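Local coordinates for antifungal protein GAFP-1 (Gastrodia elata, PDB 1XD5) that probably binds mannose as a monomeric, monocot-type lectin and acts as an antifungal protein, at residues D2-S6 / G81-L87; K48-V53 / Y65-I71; L33-R38 / D90-V94. One frame throughout, in Å; residues are numbered along the deposited sequence.

The chain is the bulb-type lectin part of a longer protein and folds as a β-prism II, three four-stranded antiparallel sheets facing a common core. Interactions 1 and 3 are partly buried. Interaction 1 adds the outermost strand 3-5 to 84-87 through backbone hydrogen bonds. Interaction 3 joins that sheet to another through side chains: leucine on valine inside, and an Asp35-Arg91 salt bridge toward the surface, beside a sulfate hydrogen-bonded by two arginines. The two touch, with Leu87 and Leu85 packing on Val93 and Ile86 N probably hydrogen-bonded to Val94 O. Interaction 2 is a surface contact at one end of the third sheet, combining a hairpin turn, water bridges and half a disulfide.

Interaction 1. Residues D2-S6 / G81-L87; sequences DRLNS and GNYYLIL
Five hydrogen bonds tie residues 2-6 to 81-87, four of them purely backbone: Leu87 N to Asp2 O at 2.9 Å, Leu4 N to Leu85 O and Leu85 N to Leu4 O at 2.8 Å each, and Ser6 N to Tyr83 O at 2.8 Å. The fifth runs from Tyr83 N to Ser6 OG (3.0 Å); with chi1 p, the short serine hydroxyl takes the place of a backbone carbonyl where the ladder ends. Strands 3-5 and 84-87 are thus extended and antiparallel, their axes at 177° and 4.5 Å apart. Leu4 and Leu85 form the hydrogen-bonded pair (CA-CA 5.1 Å), flanked by the non-hydrogen-bonded pairs Arg3-Ile86 and Asn5-Tyr84 (CA-CA 4.3 Å each). CA-H...O contacts such as Arg3 CA to Leu85 O at 3.1 Å supplement the ladder.

The face carrying Arg3, Asn5, Tyr84 and Ile86 is exposed or partly exposed, which suits its polar residues; Ile86 finds cover against the Arg3 guanidinium, its CD1 over one face, 3.9 Å from Arg3 CZ. Arg3 (p, t, p) folds back to a salt bridge with Asp2, NE to OD1 at 3.0 Å and NH2 to OD2 at 3.0 Å. Asn5 OD1 lies 3.5 Å from Tyr84 CB.

The other face is apolar: Leu4 and Leu85, both t, p, meet CB to CB at 4.3 Å and turn into the prism interior. There both touch Leu16 of strand 15-18 and Met56 of strand 52-56, and Leu85 also Phe23 of strand 21-25, while strand 93-96 bonds along the other edge of 84-87, leaving 3-5 outermost in this sheet.

Interaction 2. Residues K48-V53 / Y65-I71; sequences KASGCV and YSGSRAI
Ile71 (m, m) packs against residues 48-52: its CG2 is 3.8 Å from Lys48 CB, its CD1 4.0 Å from Ala49 CB and its CG1 4.0 Å from Cys52 SG. A branched apolar side chain can touch the lysine methylene, the alanine methyl and the sulfur at once, while the Lys48 ammonium leads away. Only the end of residues 48-53 is strand; Val53 pairs with Tyr65 as an antiparallel hydrogen-bonded pair (CA-CA 5.4 Å), Val53 N to Tyr65 O at 2.8 Å and Tyr65 N to Val53 O at 3.0 Å.

Beyond it, Ser66 (chi1 t) donates from OG to Ser50 O at 2.8 Å, holding the loop where Gly51 takes a positive phi (65/39). Ser66 to Arg69 form the type II' turn of a two-residue β-hairpin, closed by Ser66 N to Arg69 O at 2.9 Å and Arg69 N to Ser66 O at 3.0 Å; Gly67 (58/-124) occupies the position that favours glycine. One water bridges Gly51 O and Gly67 N, 2.8 Å from each.

Cys52 is disulfide-bonded to Cys29, tying the start of the inner strand 52-56 to the loop that holds Cys29; Ile64 of strand 62-66 touches both Cys52 and Ile71.

Interaction 3. Residues L33-R38 / D90-V94; sequences LYDNNR and DRNVV. With SO4 (sulfate ion), chain F.
A salt-bridge network holding a sulfate spans the gap between two sheets of the prism here. Asp35 (chi1 t) receives Arg91 NH1 at OD2, 2.8 Å away, whereas Arg38 NH2 stands at a long 3.9 Å from the same Asp35 OD2. The sulfate, probably from the crystallisation liquor, accepts four hydrogen bonds. Arg91 NH1 to sulfate O4 is 2.8 Å, and Arg91 NH2 to sulfate O2 is 2.8 Å. Arg38 NH1 to sulfate O3 is 2.8 Å. Arg38 NH2 to sulfate O4 is 2.9 Å. These anionic groups let the like-charged Arg38 NH2 and Arg91 NH1 sit 4.0 Å apart. Arg91 reaches across with chi t, t, p from a backbone of positive phi (76/0).

Asp90, Asn92 and Val94 fall within the QxDxNxVxY signature associated with mannose binding in this family, which each sheet of a β-prism II lectin repeats, as does Tyr34 in the other segment. Asp90 OD1 accepts from Asn92 N at 3.1 Å, an Asx turn shaping the bend before strand 93-96. Asp35 to Arg38 make a type I' turn, with Asn36 and Asn37 at positive phi, which asparagine tolerates well; Asp35 N to Arg38 O is 2.7 Å.

Toward the interior, Leu33 (t, p) meets Val93, CD2 to CG2 at 4.1 Å, although the backbones stay apart (CA-CA 8.6 Å). Leu33 CD2 also lies 3.7 Å from Arg91 O, and Leu87 and Trp41 pack on Leu33.

Interaction 1. Residues D2-S6 / G81-L87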
loop_
_atom_site.group_PDB
_atom_site.type_symbol
_atom_site.label_atom_id
_atom_site.label_comp_id
_atom_site.label_asym_id
_atom_site.label_seq_id
_atom_site.Cartn_x
_atom_site.Cartn_y
_atom_site.Cartn_z
ATOM N N ASP A 2 -5.461 4.595 -8.966
ATOM C CA ASP A 2 -4.322 5.145 -8.244
ATOM C C ASP A 2 -4.536 5.173 -6.739
ATOM O O ASP A 2 -3.665 5.610 -5.987
ATOM C CB ASP A 2 -4.006 6.547 -8.751
ATOM C CG ASP A 2 -5.158 7.518 -8.548
ATOM O OD1 ASP A 2 -6.281 7.092 -8.216
ATOM O OD2 ASP A 2 -5.014 8.739 -8.694
ATOM N N ARG A 3 -5.698 4.712 -6.287
ATOM C CA ARG A 3 -5.994 4.771 -4.863
ATOM C C ARG A 3 -6.815 3.598 -4.352
ATOM O O ARG A 3 -7.539 2.943 -5.111
ATOM C CB ARG A 3 -6.633 6.114 -4.486
ATOM C CG ARG A 3 -8.099 6.260 -4.847
ATOM C CD ARG A 3 -8.544 7.716 -4.932
ATOM N NE ARG A 3 -7.923 8.366 -6.087
ATOM C CZ ARG A 3 -7.873 9.683 -6.286
ATOM N NH1 ARG A 3 -8.409 10.529 -5.410
ATOM N NH2 ARG A 3 -7.279 10.151 -7.371
ATOM N N LEU A 4 -6.664 3.324 -3.060
ATOM C CA LEU A 4 -7.395 2.252 -2.402
ATOM C C LEU A 4 -8.048 2.855 -1.170
ATOM O O LEU A 4 -7.355 3.393 -0.308
ATOM C CB LEU A 4 -6.423 1.135 -1.985
ATOM C CG LEU A 4 -7.031 -0.057 -1.233
ATOM C CD1 LEU A 4 -8.056 -0.786 -2.106
ATOM C CD2 LEU A 4 -5.938 -1.015 -0.752
ATOM N N ASN A 5 -9.375 2.776 -1.093
ATOM C CA ASN A 5 -10.112 3.362 0.029
ATOM C C ASN A 5 -10.176 2.396 1.203
ATOM O O ASN A 5 -10.128 1.188 1.009
ATOM C CB ASN A 5 -11.534 3.769 -0.397
ATOM C CG ASN A 5 -11.549 4.905 -1.423
ATOM O OD1 ASN A 5 -10.857 5.913 -1.279
ATOM N ND2 ASN A 5 -12.357 4.744 -2.465
ATOM N N SER A 6 -10.296 2.929 2.421
ATOM C CA SER A 6 -10.432 2.077 3.609
ATOM C C SER A 6 -11.685 1.217 3.520
ATOM O O SER A 6 -12.708 1.644 2.979
ATOM C CB SER A 6 -10.425 2.885 4.914
ATOM O OG SER A 6 -11.345 3.958 4.857
ATOM N N GLY A 81 -12.154 5.697 10.775
ATOM C CA GLY A 81 -12.532 6.830 9.955
ATOM C C GLY A 81 -12.450 6.448 8.494
ATOM O O GLY A 81 -12.351 5.269 8.162
ATOM N N ASN A 82 -12.500 7.458 7.637
ATOM C CA ASN A 82 -12.310 7.282 6.209
ATOM C C ASN A 82 -10.873 7.622 5.880
ATOM O O ASN A 82 -10.421 8.752 6.106
ATOM C CB ASN A 82 -13.256 8.190 5.422
ATOM C CG ASN A 82 -14.673 7.661 5.393
ATOM O OD1 ASN A 82 -14.953 6.606 4.806
ATOM N ND2 ASN A 82 -15.581 8.388 6.028
ATOM N N TYR A 83 -10.144 6.630 5.384
ATOM C CA TYR A 83 -8.762 6.833 4.969
ATOM C C TYR A 83 -8.626 6.330 3.546
ATOM O O TYR A 83 -9.451 5.542 3.081
ATOM C CB TYR A 83 -7.801 6.075 5.892
ATOM C CG TYR A 83 -7.913 6.469 7.348
ATOM C CD1 TYR A 83 -8.697 5.722 8.234
ATOM C CD2 TYR A 83 -7.255 7.595 7.837
ATOM C CE1 TYR A 83 -8.818 6.090 9.568
ATOM C CE2 TYR A 83 -7.361 7.969 9.171
ATOM C CZ TYR A 83 -8.151 7.215 10.027
ATOM O OH TYR A 83 -8.249 7.579 11.347
ATOM N N TYR A 84 -7.597 6.786 2.841
ATOM C CA TYR A 84 -7.290 6.195 1.545
ATOM C C TYR A 84 -5.801 6.152 1.343
ATOM O O TYR A 84 -5.077 7.008 1.843
ATOM C CB TYR A 84 -7.992 6.913 0.377
ATOM C CG TYR A 84 -7.636 8.368 0.230
ATOM C CD1 TYR A 84 -8.281 9.332 0.992
ATOM C CD2 TYR A 84 -6.672 8.788 -0.685
ATOM C CE1 TYR A 84 -7.962 10.682 0.872
ATOM C CE2 TYR A 84 -6.342 10.147 -0.816
ATOM C CZ TYR A 84 -7.007 11.080 -0.031
ATOM O OH TYR A 84 -6.713 12.412 -0.113
ATOM N N LEU A 85 -5.367 5.120 0.633
ATOM C CA LEU A 85 -3.992 4.966 0.182
ATOM C C LEU A 85 -3.910 5.470 -1.260
ATOM O O LEU A 85 -4.749 5.119 -2.085
ATOM C CB LEU A 85 -3.613 3.487 0.223
ATOM C CG LEU A 85 -2.203 3.121 -0.233
ATOM C CD1 LEU A 85 -1.187 3.575 0.804
ATOM C CD2 LEU A 85 -2.118 1.616 -0.461
ATOM N N ILE A 86 -2.913 6.292 -1.565
ATOM C CA ILE A 86 -2.802 6.820 -2.918
ATOM C C ILE A 86 -1.365 6.787 -3.424
ATOM O O ILE A 86 -0.425 7.108 -2.686
ATOM C CB ILE A 86 -3.423 8.248 -3.019
ATOM C CG1 ILE A 86 -3.459 8.732 -4.477
ATOM C CG2 ILE A 86 -2.693 9.239 -2.094
ATOM C CD1 ILE A 86 -4.356 9.923 -4.717
ATOM N N LEU A 87 -1.209 6.370 -4.677
ATOM C CA LEU A 87 0.056 6.498 -5.384
ATOM C C LEU A 87 0.073 7.851 -6.107
ATOM O O LEU A 87 -0.653 8.061 -7.079
ATOM C CB LEU A 87 0.234 5.322 -6.349
ATOM C CG LEU A 87 1.455 5.240 -7.277
ATOM C CD1 LEU A 87 2.736 5.532 -6.555
ATOM C CD2 LEU A 87 1.519 3.868 -7.939
#

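Interaction 2. Residues K48-V53 / Y65-I71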
loop_
_atom_site.group_PDB
_atom_site.type_symbol
_atom_site.label_atom_id
_atom_site.label_comp_id
_atom_site.label_asym_id
_atom_site.label_seq_id
_atom_site.Cartn_x
_atom_site.Cartn_y
_atom_site.Cartn_z
ATOM N N LYS A 48 7.179 -14.923 2.808
ATOM C CA LYS A 48 6.549 -15.108 4.131
ATOM C C LYS A 48 5.313 -15.991 4.033
ATOM O O LYS A 48 4.940 -16.683 4.985
ATOM C CB LYS A 48 6.172 -13.767 4.760
ATOM C CG LYS A 48 7.348 -12.884 5.119
ATOM C CD LYS A 48 8.184 -13.467 6.237
ATOM C CE LYS A 48 9.156 -12.419 6.769
ATOM N NZ LYS A 48 9.976 -12.958 7.881
ATOM N N ALA A 49 4.682 -15.944 2.866
ATOM C CA ALA A 49 3.507 -16.735 2.546
ATOM C C ALA A 49 3.255 -16.485 1.063
ATOM O O ALA A 49 4.080 -15.855 0.398
ATOM C CB ALA A 49 2.315 -16.285 3.388
ATOM N N SER A 50 2.125 -16.958 0.550
ATOM C CA SER A 50 1.739 -16.673 -0.824
ATOM C C SER A 50 0.253 -16.299 -0.888
ATOM O O SER A 50 -0.483 -16.462 0.088
ATOM C CB SER A 50 2.056 -17.858 -1.742
ATOM O OG SER A 50 1.224 -18.957 -1.433
ATOM N N GLY A 51 -0.172 -15.768 -2.031
ATOM C CA GLY A 51 -1.565 -15.414 -2.221
ATOM C C GLY A 51 -1.995 -14.292 -1.298
ATOM O O GLY A 51 -3.115 -14.306 -0.788
ATOM N N CYS A 52 -1.108 -13.321 -1.090
ATOM C CA CYS A 52 -1.388 -12.215 -0.180
ATOM C C CYS A 52 -2.329 -11.184 -0.754
ATOM O O CYS A 52 -2.431 -11.021 -1.963
ATOM C CB CYS A 52 -0.106 -11.514 0.258
ATOM S SG CYS A 52 0.717 -12.435 1.561
ATOM N N VAL A 53 -2.998 -10.478 0.145
ATOM C CA VAL A 53 -3.855 -9.358 -0.217
ATOM C C VAL A 53 -3.425 -8.146 0.608
ATOM O O VAL A 53 -2.751 -8.292 1.633
ATOM C CB VAL A 53 -5.353 -9.713 -0.018
ATOM C CG1 VAL A 53 -5.716 -10.954 -0.838
ATOM C CG2 VAL A 53 -5.678 -9.945 1.453
ATOM N N TYR A 65 -2.275 -9.433 4.342
ATOM C CA TYR A 65 -2.794 -10.699 4.866
ATOM C C TYR A 65 -2.592 -11.812 3.863
ATOM O O TYR A 65 -2.642 -11.579 2.660
ATOM C CB TYR A 65 -4.301 -10.613 5.151
ATOM C CG TYR A 65 -4.678 -9.781 6.348
ATOM C CD1 TYR A 65 -4.708 -10.328 7.631
ATOM C CD2 TYR A 65 -5.022 -8.444 6.192
ATOM C CE1 TYR A 65 -5.062 -9.545 8.736
ATOM C CE2 TYR A 65 -5.382 -7.665 7.273
ATOM C CZ TYR A 65 -5.390 -8.207 8.540
ATOM O OH TYR A 65 -5.751 -7.392 9.592
ATOM N N SER A 66 -2.381 -13.025 4.364
ATOM C CA SER A 66 -2.481 -14.223 3.534
ATOM C C SER A 66 -3.594 -15.029 4.177
ATOM O O SER A 66 -3.423 -15.569 5.269
ATOM C CB SER A 66 -1.170 -15.007 3.511
ATOM O OG SER A 66 -1.308 -16.205 2.751
ATOM N N GLY A 67 -4.754 -15.067 3.528
ATOM C CA GLY A 67 -5.945 -15.594 4.177
ATOM C C GLY A 67 -6.201 -14.801 5.443
ATOM O O GLY A 67 -6.293 -13.571 5.395
ATOM N N SER A 68 -6.275 -15.487 6.583
ATOM C CA SER A 68 -6.523 -14.817 7.864
ATOM C C SER A 68 -5.244 -14.399 8.613
ATOM O O SER A 68 -5.311 -13.696 9.622
ATOM C CB SER A 68 -7.399 -15.696 8.769
ATOM O OG SER A 68 -6.712 -16.890 9.122
ATOM N N ARG A 69 -4.086 -14.822 8.118
ATOM C CA ARG A 69 -2.812 -14.530 8.786
ATOM C C ARG A 69 -2.276 -13.151 8.407
ATOM O O ARG A 69 -2.155 -12.848 7.224
ATOM C CB ARG A 69 -1.773 -15.589 8.423
ATOM C CG ARG A 69 -2.149 -17.018 8.833
ATOM C CD ARG A 69 -2.493 -17.931 7.662
ATOM N NE ARG A 69 -1.390 -18.052 6.712
ATOM C CZ ARG A 69 -1.475 -18.643 5.525
ATOM N NH1 ARG A 69 -2.621 -19.182 5.121
ATOM N NH2 ARG A 69 -0.410 -18.694 4.735
ATOM N N ALA A 70 -1.951 -12.339 9.413
ATOM C CA ALA A 70 -1.288 -11.053 9.219
ATOM C C ALA A 70 0.184 -11.269 8.902
ATOM O O ALA A 70 0.842 -12.092 9.541
ATOM C CB ALA A 70 -1.433 -10.178 10.466
ATOM N N ILE A 71 0.700 -10.525 7.929
ATOM C CA ILE A 71 2.085 -10.682 7.479
ATOM C C ILE A 71 2.935 -9.447 7.783
ATOM O O ILE A 71 4.112 -9.561 8.138
ATOM C CB ILE A 71 2.140 -10.970 5.954
ATOM C CG1 ILE A 71 1.286 -12.189 5.557
ATOM C CG2 ILE A 71 3.594 -11.087 5.473
ATOM C CD1 ILE A 71 1.655 -13.519 6.238
HETATM O O HOH W 1 1.008 -19.454 2.459
HETATM O O HOH W 2 -5.257 -13.839 1.024
#

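Interaction 3. Residues L33-R38 / D90-V94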
loop_
_atom_site.group_PDB
_atom_site.type_symbol
_atom_site.label_atom_id
_atom_site.label_comp_id
_atom_site.label_asym_id
_atom_site.label_seq_id
_atom_site.Cartn_x
_atom_site.Cartn_y
_atom_site.Cartn_z
ATOM N N LEU A 33 7.000 -1.121 -4.695
ATOM C CA LEU A 33 6.858 0.018 -5.587
ATOM C C LEU A 33 7.860 -0.090 -6.743
ATOM O O LEU A 33 9.078 -0.130 -6.521
ATOM C CB LEU A 33 7.055 1.331 -4.817
ATOM C CG LEU A 33 6.877 2.630 -5.611
ATOM C CD1 LEU A 33 5.494 2.756 -6.240
ATOM C CD2 LEU A 33 7.156 3.815 -4.736
ATOM N N TYR A 34 7.347 -0.151 -7.971
ATOM C CA TYR A 34 8.202 -0.121 -9.152
ATOM C C TYR A 34 8.154 1.225 -9.840
ATOM O O TYR A 34 7.087 1.800 -10.026
ATOM C CB TYR A 34 7.795 -1.193 -10.157
ATOM C CG TYR A 34 8.018 -2.585 -9.658
ATOM C CD1 TYR A 34 9.263 -3.190 -9.777
ATOM C CD2 TYR A 34 6.980 -3.305 -9.057
ATOM C CE1 TYR A 34 9.478 -4.478 -9.312
ATOM C CE2 TYR A 34 7.187 -4.601 -8.601
ATOM C CZ TYR A 34 8.445 -5.175 -8.728
ATOM O OH TYR A 34 8.681 -6.457 -8.281
ATOM N N ASP A 35 9.324 1.701 -10.239
ATOM C CA ASP A 35 9.442 2.921 -11.012
ATOM C C ASP A 35 9.906 2.487 -12.403
ATOM O O ASP A 35 11.084 2.156 -12.603
ATOM C CB ASP A 35 10.452 3.854 -10.344
ATOM C CG ASP A 35 10.647 5.163 -11.100
ATOM O OD1 ASP A 35 10.278 5.261 -12.289
ATOM O OD2 ASP A 35 11.168 6.144 -10.571
ATOM N N ASN A 36 8.973 2.448 -13.345
ATOM C CA ASN A 36 9.260 1.917 -14.675
ATOM C C ASN A 36 10.026 0.595 -14.623
ATOM O O ASN A 36 11.129 0.477 -15.170
ATOM C CB ASN A 36 9.964 2.983 -15.524
ATOM C CG ASN A 36 9.080 4.192 -15.747
ATOM O OD1 ASN A 36 9.043 5.115 -14.930
ATOM N ND2 ASN A 36 8.313 4.163 -16.816
ATOM N N ASN A 37 9.429 -0.373 -13.917
ATOM C CA ASN A 37 9.935 -1.740 -13.751
ATOM C C ASN A 37 11.133 -1.923 -12.812
ATOM O O ASN A 37 11.621 -3.037 -12.641
ATOM C CB ASN A 37 10.207 -2.406 -15.111
ATOM C CG ASN A 37 8.989 -2.387 -16.019
ATOM O OD1 ASN A 37 8.610 -1.342 -16.560
ATOM N ND2 ASN A 37 8.368 -3.533 -16.185
ATOM N N ARG A 38 11.596 -0.847 -12.195
ATOM C CA ARG A 38 12.704 -0.954 -11.243
ATOM C C ARG A 38 12.159 -0.818 -9.824
ATOM O O ARG A 38 11.486 0.172 -9.509
ATOM C CB ARG A 38 13.746 0.122 -11.552
ATOM C CG ARG A 38 15.002 0.141 -10.681
ATOM C CD ARG A 38 15.988 1.241 -11.110
ATOM N NE ARG A 38 15.328 2.542 -11.064
ATOM C CZ ARG A 38 15.339 3.356 -10.019
ATOM N NH1 ARG A 38 16.015 3.040 -8.910
ATOM N NH2 ARG A 38 14.668 4.494 -10.081
ATOM N N ASP A 90 4.027 12.352 -7.733
ATOM C CA ASP A 90 5.422 12.579 -7.331
ATOM C C ASP A 90 6.089 11.288 -6.830
ATOM O O ASP A 90 7.184 11.331 -6.252
ATOM C CB ASP A 90 5.522 13.692 -6.283
ATOM C CG ASP A 90 4.988 13.267 -4.913
ATOM O OD1 ASP A 90 4.303 12.228 -4.824
ATOM O OD2 ASP A 90 5.202 13.921 -3.870
ATOM N N ARG A 91 5.417 10.153 -7.055
ATOM C CA ARG A 91 5.924 8.814 -6.709
ATOM C C ARG A 91 5.851 8.451 -5.220
ATOM O O ARG A 91 6.275 7.358 -4.829
ATOM C CB ARG A 91 7.353 8.599 -7.239
ATOM C CG ARG A 91 7.686 7.137 -7.522
ATOM C CD ARG A 91 9.135 6.894 -7.900
ATOM N NE ARG A 91 10.038 7.102 -6.770
ATOM C CZ ARG A 91 11.339 6.816 -6.786
ATOM N NH1 ARG A 91 11.903 6.287 -7.870
ATOM N NH2 ARG A 91 12.078 7.059 -5.716
ATOM N N ASN A 92 5.336 9.359 -4.387
ATOM C CA ASN A 92 5.116 9.042 -2.977
ATOM C C ASN A 92 3.867 8.183 -2.883
ATOM O O ASN A 92 2.942 8.345 -3.676
ATOM C CB ASN A 92 4.977 10.309 -2.101
ATOM C CG ASN A 92 5.526 10.113 -0.673
ATOM O OD1 ASN A 92 5.976 9.027 -0.320
ATOM N ND2 ASN A 92 5.500 11.176 0.139
ATOM N N VAL A 93 3.858 7.243 -1.946
ATOM C CA VAL A 93 2.670 6.443 -1.675
ATOM C C VAL A 93 2.277 6.844 -0.271
ATOM O O VAL A 93 3.087 6.744 0.643
ATOM C CB VAL A 93 2.946 4.928 -1.743
ATOM C CG1 VAL A 93 1.663 4.121 -1.479
ATOM C CG2 VAL A 93 3.512 4.548 -3.104
ATOM N N VAL A 94 1.057 7.342 -0.114
ATOM C CA VAL A 94 0.653 8.004 1.128
ATOM C C VAL A 94 -0.734 7.536 1.564
ATOM O O VAL A 94 -1.597 7.303 0.733
ATOM C CB VAL A 94 0.645 9.545 0.960
ATOM C CG1 VAL A 94 0.427 10.274 2.304
ATOM C CG2 VAL A 94 1.937 10.040 0.277
HETATM S S SO4 F . 15.531 6.130 -6.644
HETATM O O1 SO4 F . 16.446 7.242 -6.495
HETATM O O2 SO4 F . 14.709 6.029 -5.445
HETATM O O3 SO4 F . 16.280 4.890 -6.789
HETATM O O4 SO4 F . 14.703 6.354 -7.827
#